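Local coordinates for protein beta-galactosidase (Marinomonas sp. ef1, PDB 6Y2K) that probably hydrolyses beta-galactosides such as lactose, releasing terminal galactose, as a cold-active, hexameric member of glycoside hydrolase family 42, at residues 272-277 / 320-325. Residues are numbered along the deposited sequence; the frame is centred on the assembly and turned at random.
Sequences LDKEPL and VNWAPH
The last turn of helix 268-274 faces an irregular loop, 320-325, and the two backbones come nearest at Lys-274 and Ala-323, whose CA atoms lie 5.7 Å apart. Glu-275 is the first residue to leave helical torsions, and Lys-283 NZ hydrogen-bonds the carbonyl oxygens of Leu-272, Asp-273 and Glu-275 at this helix end. Asp-273 carries most of the contact. With CG anti to the backbone N (chi1 179°), its carboxylate reaches the loop at His-325 and sends one oxygen to each of two N-H groups there. His-325 ND1 donates to Asp-273 OD1 at 2.7 Å; that oxygen receives it on its syn lone pair and sits almost in the imidazole plane, though carboxylate and ring planes stand 89° apart. The backbone N of His-325 reaches Asp-273 OD2 at 2.9 Å, from well above the carboxylate plane. Together the two bonds tie the backbone at His-325 and help set the rotation of its ring, and the carboxylate would probably favour a protonated imidazole. Pro-324 packs alongside, its CD 3.2 Å from Asp-273 OD2, while its CB sits on one face of the His-325 ring, toward the rim. An alanine in place of Asp-273 would remove both acceptors and would probably leave the loop and the imidazole less firmly held. Further out, the extended Lys-274 chain runs at about a right angle to the Trp-322 side chain and meets the ring edge, Lys-274 CD to Trp-322 CZ3 at 4.1 Å. Trp-322 NE1 hydrogen-bonds a glycerol, probably from the crystallisation liquor, and a second subunit packs against Pro-324 and His-325. The whole is a His-carboxylate pair joining the segments that follow strands 261-266 and 310-315, neighbours in the TIM barrel, beside a subunit interface.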
loop_
_atom_site.group_PDB
_atom_site.type_symbol
_atom_site.label_atom_id
_atom_site.label_comp_id
_atom_site.label_asym_id
_atom_site.label_seq_id
_atom_site.Cartn_x
_atom_site.Cartn_y
_atom_site.Cartn_z
ATOM N N LEU A 272 6.769 -25.994 -8.936
ATOM C CA LEU A 272 6.741 -24.681 -8.279
ATOM C C LEU A 272 5.698 -23.753 -8.917
ATOM O O LEU A 272 4.873 -23.161 -8.216
ATOM C CB LEU A 272 8.117 -24.010 -8.296
ATOM C CG LEU A 272 8.185 -22.652 -7.583
ATOM C CD1 LEU A 272 7.804 -22.749 -6.109
ATOM C CD2 LEU A 272 9.568 -22.061 -7.754
ATOM N N ASP A 273 5.744 -23.646 -10.242
ATOM C CA ASP A 273 4.848 -22.759 -10.977
ATOM C C ASP A 273 3.405 -23.249 -10.909
ATOM O O ASP A 273 2.491 -22.442 -10.690
ATOM C CB ASP A 273 5.287 -22.614 -12.437
ATOM C CG ASP A 273 4.351 -21.716 -13.238
ATOM O OD1 ASP A 273 4.447 -20.474 -13.129
ATOM O OD2 ASP A 273 3.507 -22.258 -13.980
ATOM N N LYS A 274 3.211 -24.558 -11.072
ATOM C CA LYS A 274 1.868 -25.138 -11.149
ATOM C C LYS A 274 1.127 -25.308 -9.811
ATOM O O LYS A 274 -0.078 -25.070 -9.755
ATOM C CB LYS A 274 1.916 -26.496 -11.869
ATOM C CG LYS A 274 0.550 -27.138 -12.090
ATOM C CD LYS A 274 0.684 -28.490 -12.759
ATOM C CE LYS A 274 -0.673 -29.144 -12.937
ATOM N NZ LYS A 274 -0.523 -30.602 -13.197
ATOM N N GLU A 275 1.815 -25.757 -8.762
ATOM C CA GLU A 275 1.131 -26.244 -7.549
ATOM C C GLU A 275 0.595 -25.139 -6.625
ATOM O O GLU A 275 1.350 -24.249 -6.234
ATOM C CB GLU A 275 2.047 -27.172 -6.734
ATOM C CG GLU A 275 2.432 -28.469 -7.432
ATOM C CD GLU A 275 1.258 -29.362 -7.793
ATOM O OE1 GLU A 275 1.383 -30.126 -8.778
ATOM O OE2 GLU A 275 0.224 -29.315 -7.093
ATOM N N PRO A 276 -0.698 -25.204 -6.249
ATOM C CA PRO A 276 -1.218 -24.229 -5.277
ATOM C C PRO A 276 -0.607 -24.287 -3.881
ATOM O O PRO A 276 -0.774 -23.342 -3.118
ATOM C CB PRO A 276 -2.714 -24.561 -5.207
ATOM C CG PRO A 276 -3.019 -25.170 -6.522
ATOM C CD PRO A 276 -1.793 -25.973 -6.872
ATOM N N LEU A 277 0.071 -25.380 -3.533
ATOM C CA LEU A 277 0.877 -25.457 -2.297
ATOM C C LEU A 277 1.748 -24.211 -2.048
ATOM O O LEU A 277 1.865 -23.732 -0.917
ATOM C CB LEU A 277 1.791 -26.685 -2.380
ATOM C CG LEU A 277 2.873 -26.889 -1.320
ATOM C CD1 LEU A 277 2.245 -27.131 0.035
ATOM C CD2 LEU A 277 3.756 -28.059 -1.710
ATOM N N VAL A 320 10.572 -27.317 -19.314
ATOM C CA VAL A 320 9.551 -28.299 -19.698
ATOM C C VAL A 320 8.402 -27.606 -20.478
ATOM O O VAL A 320 8.454 -26.404 -20.722
ATOM C CB VAL A 320 9.040 -29.109 -18.479
ATOM C CG1 VAL A 320 10.207 -29.811 -17.771
ATOM C CG2 VAL A 320 8.253 -28.249 -17.496
ATOM N N ASN A 321 7.386 -28.377 -20.878
ATOM C CA ASN A 321 6.286 -27.886 -21.731
ATOM C C ASN A 321 4.954 -27.692 -21.007
ATOM O O ASN A 321 4.094 -26.978 -21.517
ATOM C CB ASN A 321 6.011 -28.883 -22.859
ATOM C CG ASN A 321 5.616 -30.253 -22.332
ATOM O OD1 ASN A 321 6.455 -30.950 -21.759
ATOM N ND2 ASN A 321 4.335 -30.626 -22.472
ATOM N N TRP A 322 4.774 -28.346 -19.860
ATOM C CA TRP A 322 3.424 -28.638 -19.339
ATOM C C TRP A 322 2.898 -27.716 -18.238
ATOM O O TRP A 322 1.700 -27.719 -17.977
ATOM C CB TRP A 322 3.295 -30.110 -18.915
ATOM C CG TRP A 322 4.386 -30.640 -18.026
ATOM C CD1 TRP A 322 5.437 -31.427 -18.405
ATOM C CD2 TRP A 322 4.524 -30.440 -16.616
ATOM N NE1 TRP A 322 6.224 -31.718 -17.323
ATOM C CE2 TRP A 322 5.684 -31.133 -16.209
ATOM C CE3 TRP A 322 3.781 -29.742 -15.652
ATOM C CZ2 TRP A 322 6.123 -31.141 -14.887
ATOM C CZ3 TRP A 322 4.218 -29.761 -14.326
ATOM C CH2 TRP A 322 5.380 -30.450 -13.960
ATOM N N ALA A 323 3.762 -26.923 -17.603
ATOM C CA ALA A 323 3.300 -25.986 -16.574
ATOM C C ALA A 323 2.774 -24.711 -17.242
ATOM O O ALA A 323 3.091 -24.460 -18.410
ATOM C CB ALA A 323 4.416 -25.672 -15.611
ATOM N N PRO A 324 1.961 -23.908 -16.524
ATOM C CA PRO A 324 1.514 -22.640 -17.125
ATOM C C PRO A 324 2.680 -21.759 -17.597
ATOM O O PRO A 324 2.610 -21.153 -18.675
ATOM C CB PRO A 324 0.711 -21.968 -15.995
ATOM C CG PRO A 324 0.234 -23.104 -15.147
ATOM C CD PRO A 324 1.283 -24.181 -15.240
ATOM N N HIS A 325 3.758 -21.719 -16.814
ATOM C CA HIS A 325 4.973 -21.013 -17.219
ATOM C C HIS A 325 6.149 -21.955 -17.060
ATOM O O HIS A 325 6.179 -22.766 -16.124
ATOM C CB HIS A 325 5.155 -19.737 -16.396
ATOM C CG HIS A 325 3.873 -18.995 -16.173
ATOM N ND1 HIS A 325 3.130 -19.132 -15.023
ATOM C CD2 HIS A 325 3.176 -18.152 -16.976
ATOM C CE1 HIS A 325 2.033 -18.397 -15.116
ATOM N NE2 HIS A 325 2.035 -17.794 -16.292
#